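Local coordinates for hypothetical protein (Pseudomonas syringae pv. tomato, PDB 2OT9) that is of unknown function but belongs to the YaeQ family of the PDDEXK clan and binds a molecule of meso-tartaric acid in the crystal, at residues V42-Y47 against I148-M153; Y47-N52 against V170-L175; W81-V84 against D90-T93. All coordinates share one frame; numbering follows the deposited sequence.

How the interactions relate
From the N terminus, helix 37-49 supplies the first segment of two contacts in succession. Residues 42-47 close a loop of 100 residues onto strand 147-155 in interaction 1; residues 47-52, sharing Y47, close one of 117 onto the end of strand 166-174 in interaction 2. Because the segments alternate along the chain, these two loops cross. Interaction 3 closes a loop of only five intervening residues between strand 78-84 and helix 89-96, nested inside both. Together they tie the helix to two strands of the mixed sheet and the next helix to a third. V84 packs on V42 and R43, and I82 on A46 and W50, bringing interaction 3 against the others.

Interaction 1: V42-Y47 against I148-M153; sequences VRLLAY and IKWDVM
L44 and L45 of helix 37-49 settle on W150 and I148 of strand 147-155, and the contact between the segments is wholly apolar. Aliphatic-aromatic contacts carry most of it. The far rim of the W150 indole reaches the helix: CZ3 lies 3.7 Å from L44 CB, and CH2 sits equally near that atom. L44 then runs on so that its CD1 methyl hangs over one face of the indole, offset toward the rim, where CG2 of I148 covers the same face. L45 arrives differently. Its side chain crosses that of W150 at about a right angle and brings CD2 to 3.9 Å from CZ3, so the end of the ring is held between two successive leucines.

The contact is a helix laid on the sheet of an α/β fold. The axes of segments 42-47 and 148-153 approach to 11.1 Å, 48° apart in direction, room enough for one layer of side chains. F10, on the neighbouring strand 6-16, meets W150 edge-to-face, while V161 of strand 158-163 touches both W150 and L45.

The aliphatic pair is L44 with I148, which reach toward each other tip to tip, CD1 of the leucine 3.8 Å from CD1 of the isoleucine. With CG anti to the carbonyl carbon (chi1 -55°), L44 directs this methyl toward the start of the strand segment; I29 of strand 21-31 packs against the same leucine. A bound sodium ion lies about 4 Å from the I148 side chain. R43 and D151 find their partners elsewhere: R43 forms a salt bridge with E35, and D151 OD1 accepts a hydrogen bond from N13.

Interaction 2: Y47-N52 against V170-L175; sequences YAFWYN and VQLQWL
F49 meets L172 and W174 through the outer half of its ring, packing the C-terminal end of helix 37-49, with W50 just after it, onto the end of strand 166-174, the chain's last strand in the mixed sheet. From CB the chain leaves with CG anti to the backbone N (chi1 -166°), sending the phenyl toward that strand. CD2 lies over the centre of the W50 indole, within its own segment, and near L172 CD1. CE1, on the other flank, is 4.0 Å from L172 CD1. CE2 meets the same methyl and W174 CZ2, the latter at 3.7 Å. At the tip, CZ is 3.6 Å from L172 CD1 and 3.9 Å from W174 CZ2. That methyl thus sits over the phenyl face, offset toward the rim, in a CH-pi contact, whereas W174 meets F49 edge against edge. W174 CH2 also reaches W50 CZ2, the two side chains running past each other in opposite directions. R179 adds a cation-pi contact to F49 and gives NH2 to its carbonyl; the R179 backbone O accepts W50 NE1. No hydrogen bond joins the two segments themselves, so their mutual hold rests on dispersion and the fit of one methyl and three aromatic rings.

Interaction 3: W81-V84 against D90-T93; sequences WIEV and DRLT. With SRT (S,R meso-tartaric acid), chain C.
R91 comes in from helix 89-96 across the E83 side chain at about a right angle and grips a single oxygen with two nitrogens, side-on. NH2 stands 2.8 Å from E83 OE2 and NE 3.0 Å from the same atom, both bonds noticeably bent and together making a salt bridge. Carboxylate and guanidinium are steeply turned, their planes 62° apart. NH2 approaches OE2 on the syn side, somewhat out of the carboxylate plane, while NE meets it from well above that plane. The R91 chain runs extended from CG to NE, with CG anti to the backbone N (chi1 -179°), and this length carries the guanidinium to the strand.

Strand 78-84, helix 89-96 and strand 101-106 form a beta-alpha-beta unit, and the ion pair links its first strand to its helix beside the ligand pocket.

A third donor reaches the same oxygen: W81 NE1 hydrogen-bonds to E83 OE2 at 3.0 Å from the opposite side of the carboxylate plane to R91 NE, so that OE2 lies between the indole N-H and the arginine. The indole stands 50° from the guanidinium plane, with R91 NH2 at its edge, 4.0 Å from W81 CZ2. OE2 takes three N-H groups and OE1 the backbone N of A68; with both oxygens bound, the carboxylate's rotation is fixed. NH1 of R91 is bound to the carbonyl of V64.

Carboxylate oxygen O41 of the meso-tartaric acid lies over one face of the guanidinium, 3.5 Å from R91 NE. The ligand's hydroxyl O3 donates to V84 O at 2.7 Å, and R39 NH2 and the backbone N of Q86 hold it further.

Interaction 1: V42-Y47 against I148-M153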
loop_
_atom_site.group_PDB
_atom_site.type_symbol
_atom_site.label_atom_id
_atom_site.label_comp_id
_atom_site.label_asym_id
_atom_site.label_seq_id
_atom_site.Cartn_x
_atom_site.Cartn_y
_atom_site.Cartn_z
ATOM N N VAL A 42 -1.062 0.952 5.994
ATOM C CA VAL A 42 -0.900 1.460 4.630
ATOM C C VAL A 42 -0.668 0.299 3.640
ATOM O O VAL A 42 -1.244 0.295 2.544
ATOM C CB VAL A 42 0.216 2.526 4.526
ATOM C CG1 VAL A 42 0.287 3.072 3.102
ATOM C CG2 VAL A 42 -0.092 3.712 5.481
ATOM N N ARG A 43 0.147 -0.685 4.021
ATOM C CA ARG A 43 0.315 -1.888 3.178
ATOM C C ARG A 43 -1.012 -2.625 2.931
ATOM O O ARG A 43 -1.256 -3.116 1.823
ATOM C CB ARG A 43 1.330 -2.853 3.799
ATOM C CG ARG A 43 2.755 -2.332 3.754
ATOM C CD ARG A 43 3.755 -3.485 3.638
ATOM N NE ARG A 43 3.763 -4.339 4.824
ATOM C CZ ARG A 43 4.332 -5.542 4.882
ATOM N NH1 ARG A 43 4.291 -6.237 6.024
ATOM N NH2 ARG A 43 4.941 -6.054 3.806
ATOM N N LEU A 44 -1.852 -2.722 3.965
ATOM C CA LEU A 44 -3.176 -3.367 3.816
ATOM C C LEU A 44 -4.108 -2.586 2.884
ATOM O O LEU A 44 -4.854 -3.181 2.082
ATOM C CB LEU A 44 -3.868 -3.557 5.178
ATOM C CG LEU A 44 -3.118 -4.314 6.272
ATOM C CD1 LEU A 44 -4.005 -4.446 7.528
ATOM C CD2 LEU A 44 -2.644 -5.658 5.801
ATOM N N LEU A 45 -4.083 -1.258 2.987
ATOM C CA LEU A 45 -4.867 -0.421 2.066
ATOM C C LEU A 45 -4.384 -0.634 0.631
ATOM O O LEU A 45 -5.192 -0.749 -0.276
ATOM C CB LEU A 45 -4.720 1.063 2.428
ATOM C CG LEU A 45 -5.487 1.549 3.661
ATOM C CD1 LEU A 45 -5.051 2.983 4.013
ATOM C CD2 LEU A 45 -6.993 1.459 3.421
ATOM N N ALA A 46 -3.061 -0.666 0.431
ATOM C CA ALA A 46 -2.492 -0.894 -0.915
ATOM C C ALA A 46 -2.934 -2.248 -1.483
ATOM O O ALA A 46 -3.243 -2.372 -2.666
ATOM C CB ALA A 46 -0.937 -0.829 -0.865
ATOM N N TYR A 47 -2.913 -3.268 -0.636
ATOM C CA TYR A 47 -3.362 -4.604 -1.021
ATOM C C TYR A 47 -4.796 -4.584 -1.564
ATOM O O TYR A 47 -5.065 -5.177 -2.617
ATOM C CB TYR A 47 -3.252 -5.585 0.167
ATOM C CG TYR A 47 -3.538 -7.019 -0.235
ATOM C CD1 TYR A 47 -2.577 -7.781 -0.896
ATOM C CD2 TYR A 47 -4.781 -7.594 0.020
ATOM C CE1 TYR A 47 -2.841 -9.078 -1.293
ATOM C CE2 TYR A 47 -5.062 -8.894 -0.365
ATOM C CZ TYR A 47 -4.087 -9.631 -1.022
ATOM O OH TYR A 47 -4.353 -10.914 -1.412
ATOM N N ILE A 148 -7.174 -9.000 11.672
ATOM C CA ILE A 148 -7.694 -7.771 11.094
ATOM C C ILE A 148 -8.799 -8.126 10.104
ATOM O O ILE A 148 -8.541 -8.747 9.064
ATOM C CB ILE A 148 -6.587 -6.999 10.360
ATOM C CG1 ILE A 148 -5.384 -6.770 11.292
ATOM C CG2 ILE A 148 -7.121 -5.696 9.795
ATOM C CD1 ILE A 148 -4.062 -6.710 10.565
ATOM N N LYS A 149 -10.023 -7.722 10.435
ATOM C CA LYS A 149 -11.192 -7.985 9.591
ATOM C C LYS A 149 -11.698 -6.665 9.039
ATOM O O LYS A 149 -12.143 -5.791 9.799
ATOM C CB LYS A 149 -12.291 -8.664 10.399
ATOM C CG LYS A 149 -11.823 -9.890 11.151
ATOM C CD LYS A 149 -12.954 -10.432 12.006
ATOM C CE LYS A 149 -12.791 -11.917 12.274
ATOM N NZ LYS A 149 -11.665 -12.146 13.211
ATOM N N TRP A 150 -11.584 -6.508 7.725
ATOM C CA TRP A 150 -12.040 -5.300 7.058
ATOM C C TRP A 150 -13.056 -5.635 5.986
ATOM O O TRP A 150 -12.825 -6.540 5.169
ATOM C CB TRP A 150 -10.877 -4.624 6.335
ATOM C CG TRP A 150 -9.962 -3.775 7.171
ATOM C CD1 TRP A 150 -9.975 -3.588 8.530
ATOM C CD2 TRP A 150 -8.865 -3.015 6.667
ATOM N NE1 TRP A 150 -8.946 -2.722 8.891
ATOM C CE2 TRP A 150 -8.248 -2.376 7.765
ATOM C CE3 TRP A 150 -8.345 -2.808 5.377
ATOM C CZ2 TRP A 150 -7.135 -1.532 7.615
ATOM C CZ3 TRP A 150 -7.238 -1.980 5.229
ATOM C CH2 TRP A 150 -6.642 -1.357 6.345
ATOM N N ASP A 151 -14.147 -4.871 5.949
ATOM C CA ASP A 151 -14.958 -4.794 4.735
ATOM C C ASP A 151 -14.541 -3.529 4.013
ATOM O O ASP A 151 -14.602 -2.439 4.586
ATOM C CB ASP A 151 -16.441 -4.692 5.058
ATOM C CG ASP A 151 -17.045 -6.006 5.531
ATOM O OD1 ASP A 151 -16.330 -7.021 5.702
ATOM O OD2 ASP A 151 -18.279 -6.017 5.714
ATOM N N VAL A 152 -14.133 -3.668 2.758
ATOM C CA VAL A 152 -13.691 -2.530 1.959
ATOM C C VAL A 152 -14.587 -2.348 0.737
ATOM O O VAL A 152 -14.811 -3.296 -0.033
ATOM C CB VAL A 152 -12.217 -2.689 1.514
ATOM C CG1 VAL A 152 -11.805 -1.581 0.516
ATOM C CG2 VAL A 152 -11.275 -2.677 2.735
HETATM N N MSE A 153 -15.116 -1.135 0.582
HETATM C CA MSE A 153 -15.819 -0.757 -0.633
HETATM C C MSE A 153 -15.024 0.348 -1.318
HETATM O O MSE A 153 -14.602 1.324 -0.671
HETATM C CB MSE A 153 -17.246 -0.299 -0.344
HETATM C CG MSE A 153 -17.970 0.273 -1.588
HETATM SE SE MSE A 153 -19.857 0.578 -1.295
HETATM C CE MSE A 153 -20.425 -1.263 -1.409
#

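Interaction 2: Y47-N52 against V170-L175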
loop_
_atom_site.group_PDB
_atom_site.type_symbol
_atom_site.label_atom_id
_atom_site.label_comp_id
_atom_site.label_asym_id
_atom_site.label_seq_id
_atom_site.Cartn_x
_atom_site.Cartn_y
_atom_site.Cartn_z
ATOM N N TYR A 47 -2.913 -3.268 -0.636
ATOM C CA TYR A 47 -3.362 -4.604 -1.021
ATOM C C TYR A 47 -4.796 -4.584 -1.564
ATOM O O TYR A 47 -5.065 -5.177 -2.617
ATOM C CB TYR A 47 -3.252 -5.585 0.167
ATOM C CG TYR A 47 -3.538 -7.019 -0.235
ATOM C CD1 TYR A 47 -2.577 -7.781 -0.896
ATOM C CD2 TYR A 47 -4.781 -7.594 0.020
ATOM C CE1 TYR A 47 -2.841 -9.078 -1.293
ATOM C CE2 TYR A 47 -5.062 -8.894 -0.365
ATOM C CZ TYR A 47 -4.087 -9.631 -1.022
ATOM O OH TYR A 47 -4.353 -10.914 -1.412
ATOM N N ALA A 48 -5.716 -3.934 -0.830
ATOM C CA ALA A 48 -7.114 -3.831 -1.254
ATOM C C ALA A 48 -7.228 -2.986 -2.533
ATOM O O ALA A 48 -7.947 -3.349 -3.480
ATOM C CB ALA A 48 -7.977 -3.236 -0.135
ATOM N N PHE A 49 -6.475 -1.890 -2.575
ATOM C CA PHE A 49 -6.592 -0.891 -3.631
ATOM C C PHE A 49 -6.047 -1.382 -4.977
ATOM O O PHE A 49 -6.527 -0.970 -6.036
ATOM C CB PHE A 49 -5.879 0.389 -3.197
ATOM C CG PHE A 49 -6.209 1.587 -4.034
ATOM C CD1 PHE A 49 -7.522 2.064 -4.115
ATOM C CD2 PHE A 49 -5.202 2.259 -4.717
ATOM C CE1 PHE A 49 -7.836 3.205 -4.890
ATOM C CE2 PHE A 49 -5.504 3.403 -5.495
ATOM C CZ PHE A 49 -6.814 3.865 -5.578
ATOM N N TRP A 50 -5.059 -2.267 -4.932
ATOM C CA TRP A 50 -4.514 -2.852 -6.153
ATOM C C TRP A 50 -4.627 -4.362 -6.206
ATOM O O TRP A 50 -3.827 -5.016 -6.874
ATOM C CB TRP A 50 -3.059 -2.414 -6.345
ATOM C CG TRP A 50 -2.930 -0.988 -6.778
ATOM C CD1 TRP A 50 -3.277 -0.461 -7.997
ATOM C CD2 TRP A 50 -2.387 0.087 -6.013
ATOM N NE1 TRP A 50 -3.006 0.875 -8.018
ATOM C CE2 TRP A 50 -2.436 1.239 -6.824
ATOM C CE3 TRP A 50 -1.860 0.189 -4.712
ATOM C CZ2 TRP A 50 -1.967 2.496 -6.382
ATOM C CZ3 TRP A 50 -1.390 1.432 -4.268
ATOM C CH2 TRP A 50 -1.445 2.569 -5.102
ATOM N N TYR A 51 -5.636 -4.902 -5.518
ATOM C CA TYR A 51 -5.853 -6.340 -5.428
ATOM C C TYR A 51 -5.755 -7.093 -6.766
ATOM O O TYR A 51 -6.328 -6.666 -7.771
ATOM C CB TYR A 51 -7.202 -6.682 -4.764
ATOM C CG TYR A 51 -7.349 -8.176 -4.684
ATOM C CD1 TYR A 51 -6.654 -8.916 -3.715
ATOM C CD2 TYR A 51 -8.098 -8.874 -5.640
ATOM C CE1 TYR A 51 -6.749 -10.317 -3.685
ATOM C CE2 TYR A 51 -8.186 -10.258 -5.615
ATOM C CZ TYR A 51 -7.508 -10.968 -4.641
ATOM O OH TYR A 51 -7.613 -12.345 -4.641
ATOM N N ASN A 52 -5.046 -8.231 -6.730
ATOM C CA ASN A 52 -4.909 -9.170 -7.840
ATOM C C ASN A 52 -4.600 -10.504 -7.145
ATOM O O ASN A 52 -3.991 -10.509 -6.063
ATOM C CB ASN A 52 -3.727 -8.704 -8.717
ATOM C CG ASN A 52 -3.569 -9.494 -9.972
ATOM O OD1 ASN A 52 -2.938 -10.556 -9.975
ATOM N ND2 ASN A 52 -4.122 -8.980 -11.072
ATOM N N VAL A 170 -11.458 6.759 3.331
ATOM C CA VAL A 170 -10.074 7.033 2.958
ATOM C C VAL A 170 -10.049 7.713 1.602
ATOM O O VAL A 170 -10.317 7.088 0.582
ATOM C CB VAL A 170 -9.231 5.732 2.915
ATOM C CG1 VAL A 170 -7.789 6.039 2.499
ATOM C CG2 VAL A 170 -9.289 5.017 4.274
ATOM N N GLN A 171 -9.718 8.998 1.605
ATOM C CA GLN A 171 -9.633 9.768 0.378
ATOM C C GLN A 171 -8.166 10.022 0.033
ATOM O O GLN A 171 -7.483 10.792 0.707
ATOM C CB GLN A 171 -10.417 11.082 0.513
ATOM C CG GLN A 171 -10.555 11.832 -0.805
ATOM C CD GLN A 171 -11.178 10.967 -1.900
ATOM O OE1 GLN A 171 -12.303 10.499 -1.765
ATOM N NE2 GLN A 171 -10.434 10.747 -2.983
ATOM N N LEU A 172 -7.675 9.345 -0.999
ATOM C CA LEU A 172 -6.258 9.437 -1.331
ATOM C C LEU A 172 -6.012 10.747 -2.045
ATOM O O LEU A 172 -6.832 11.178 -2.844
ATOM C CB LEU A 172 -5.844 8.272 -2.223
ATOM C CG LEU A 172 -6.057 6.871 -1.655
ATOM C CD1 LEU A 172 -5.745 5.866 -2.750
ATOM C CD2 LEU A 172 -5.208 6.604 -0.369
ATOM N N GLN A 173 -4.901 11.397 -1.725
ATOM C CA GLN A 173 -4.481 12.581 -2.471
ATOM C C GLN A 173 -3.470 12.148 -3.519
ATOM O O GLN A 173 -2.385 11.709 -3.167
ATOM C CB GLN A 173 -3.849 13.628 -1.547
ATOM C CG GLN A 173 -3.359 14.886 -2.327
ATOM C CD GLN A 173 -2.634 15.909 -1.455
ATOM O OE1 GLN A 173 -1.679 15.585 -0.750
ATOM N NE2 GLN A 173 -3.078 17.155 -1.522
ATOM N N TRP A 174 -3.810 12.285 -4.794
ATOM C CA TRP A 174 -2.880 11.918 -5.874
ATOM C C TRP A 174 -1.827 12.996 -6.108
ATOM O O TRP A 174 -2.171 14.145 -6.407
ATOM C CB TRP A 174 -3.653 11.572 -7.170
ATOM C CG TRP A 174 -4.313 10.254 -7.002
ATOM C CD1 TRP A 174 -5.590 10.023 -6.561
ATOM C CD2 TRP A 174 -3.708 8.971 -7.181
ATOM N NE1 TRP A 174 -5.818 8.663 -6.475
ATOM C CE2 TRP A 174 -4.679 7.999 -6.851
ATOM C CE3 TRP A 174 -2.434 8.543 -7.610
ATOM C CZ2 TRP A 174 -4.425 6.628 -6.936
ATOM C CZ3 TRP A 174 -2.176 7.177 -7.671
ATOM C CH2 TRP A 174 -3.169 6.238 -7.347
ATOM N N LEU A 175 -0.552 12.631 -5.964
ATOM C CA LEU A 175 0.554 13.545 -6.247
ATOM C C LEU A 175 1.022 13.438 -7.711
ATOM O O LEU A 175 1.317 14.448 -8.358
ATOM C CB LEU A 175 1.739 13.301 -5.296
ATOM C CG LEU A 175 1.606 13.872 -3.879
ATOM C CD1 LEU A 175 0.568 13.151 -3.081
ATOM C CD2 LEU A 175 2.959 13.873 -3.124
#

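Interaction 3: W81-V84 against D90-T93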
loop_
_atom_site.group_PDB
_atom_site.type_symbol
_atom_site.label_atom_id
_atom_site.label_comp_id
_atom_site.label_asym_id
_atom_site.label_seq_id
_atom_site.Cartn_x
_atom_site.Cartn_y
_atom_site.Cartn_z
ATOM N N TRP A 81 5.196 -2.810 -8.758
ATOM C CA TRP A 81 6.080 -2.631 -7.610
ATOM C C TRP A 81 5.461 -1.568 -6.707
ATOM O O TRP A 81 5.358 -0.412 -7.101
ATOM C CB TRP A 81 7.463 -2.158 -8.102
ATOM C CG TRP A 81 8.535 -2.059 -7.042
ATOM C CD1 TRP A 81 8.679 -1.071 -6.104
ATOM C CD2 TRP A 81 9.645 -2.958 -6.849
ATOM N NE1 TRP A 81 9.794 -1.310 -5.323
ATOM C CE2 TRP A 81 10.411 -2.453 -5.767
ATOM C CE3 TRP A 81 10.073 -4.130 -7.493
ATOM C CZ2 TRP A 81 11.562 -3.098 -5.299
ATOM C CZ3 TRP A 81 11.229 -4.768 -7.027
ATOM C CH2 TRP A 81 11.947 -4.253 -5.932
ATOM N N ILE A 82 5.060 -1.953 -5.490
ATOM C CA ILE A 82 4.386 -1.012 -4.598
ATOM C C ILE A 82 5.195 -0.718 -3.345
ATOM O O ILE A 82 5.519 -1.627 -2.572
ATOM C CB ILE A 82 2.994 -1.533 -4.182
ATOM C CG1 ILE A 82 2.219 -1.996 -5.422
ATOM C CG2 ILE A 82 2.213 -0.449 -3.410
ATOM C CD1 ILE A 82 0.810 -2.573 -5.162
ATOM N N GLU A 83 5.489 0.557 -3.115
ATOM C CA GLU A 83 6.105 0.957 -1.848
ATOM C C GLU A 83 5.116 1.718 -0.977
ATOM O O GLU A 83 4.074 2.179 -1.455
ATOM C CB GLU A 83 7.330 1.843 -2.103
ATOM C CG GLU A 83 8.465 1.151 -2.864
ATOM C CD GLU A 83 9.198 0.053 -2.058
ATOM O OE1 GLU A 83 8.736 -0.381 -0.960
ATOM O OE2 GLU A 83 10.244 -0.394 -2.550
ATOM N N VAL A 84 5.452 1.847 0.302
ATOM C CA VAL A 84 4.681 2.681 1.226
ATOM C C VAL A 84 5.651 3.586 1.995
ATOM O O VAL A 84 6.821 3.238 2.173
ATOM C CB VAL A 84 3.771 1.857 2.199
ATOM C CG1 VAL A 84 2.853 0.882 1.411
ATOM C CG2 VAL A 84 4.595 1.102 3.218
ATOM N N ASP A 90 16.022 8.303 -5.590
ATOM C CA ASP A 90 16.952 7.291 -6.104
ATOM C C ASP A 90 16.296 5.900 -6.081
ATOM O O ASP A 90 16.347 5.167 -7.068
ATOM C CB ASP A 90 18.276 7.298 -5.326
ATOM C CG ASP A 90 19.118 8.545 -5.606
ATOM O OD1 ASP A 90 19.466 8.779 -6.774
ATOM O OD2 ASP A 90 19.459 9.270 -4.647
ATOM N N ARG A 91 15.638 5.568 -4.979
ATOM C CA ARG A 91 15.014 4.242 -4.823
ATOM C C ARG A 91 13.878 4.069 -5.821
ATOM O O ARG A 91 13.769 3.030 -6.485
ATOM C CB ARG A 91 14.494 4.019 -3.389
ATOM C CG ARG A 91 13.854 2.621 -3.229
ATOM C CD ARG A 91 13.539 2.195 -1.797
ATOM N NE ARG A 91 12.854 0.888 -1.810
ATOM C CZ ARG A 91 13.461 -0.297 -1.841
ATOM N NH1 ARG A 91 14.793 -0.382 -1.838
ATOM N NH2 ARG A 91 12.729 -1.414 -1.853
ATOM N N LEU A 92 13.046 5.098 -5.945
ATOM C CA LEU A 92 11.978 5.097 -6.950
ATOM C C LEU A 92 12.532 4.957 -8.355
ATOM O O LEU A 92 11.962 4.230 -9.163
ATOM C CB LEU A 92 11.117 6.361 -6.843
ATOM C CG LEU A 92 10.242 6.385 -5.584
ATOM C CD1 LEU A 92 9.542 7.721 -5.454
ATOM C CD2 LEU A 92 9.211 5.242 -5.563
ATOM N N THR A 93 13.646 5.635 -8.648
ATOM C CA THR A 93 14.250 5.544 -9.978
ATOM C C THR A 93 14.678 4.115 -10.290
ATOM O O THR A 93 14.312 3.566 -11.342
ATOM C CB THR A 93 15.460 6.494 -10.142
ATOM O OG1 THR A 93 15.027 7.835 -9.918
ATOM C CG2 THR A 93 16.079 6.371 -11.547
HETATM O O1 SRT C . 9.187 5.086 4.228
HETATM O O11 SRT C . 11.364 5.230 4.200
HETATM C C1 SRT C . 10.311 4.566 4.165
HETATM C C2 SRT C . 10.336 3.067 4.019
HETATM O O2 SRT C . 11.169 2.355 4.948
HETATM C C3 SRT C . 10.719 2.785 2.585
HETATM O O3 SRT C . 9.492 2.965 1.871
HETATM C C4 SRT C . 11.300 1.396 2.405
HETATM O O4 SRT C . 10.797 0.391 2.975
HETATM O O41 SRT C . 12.302 1.301 1.664
#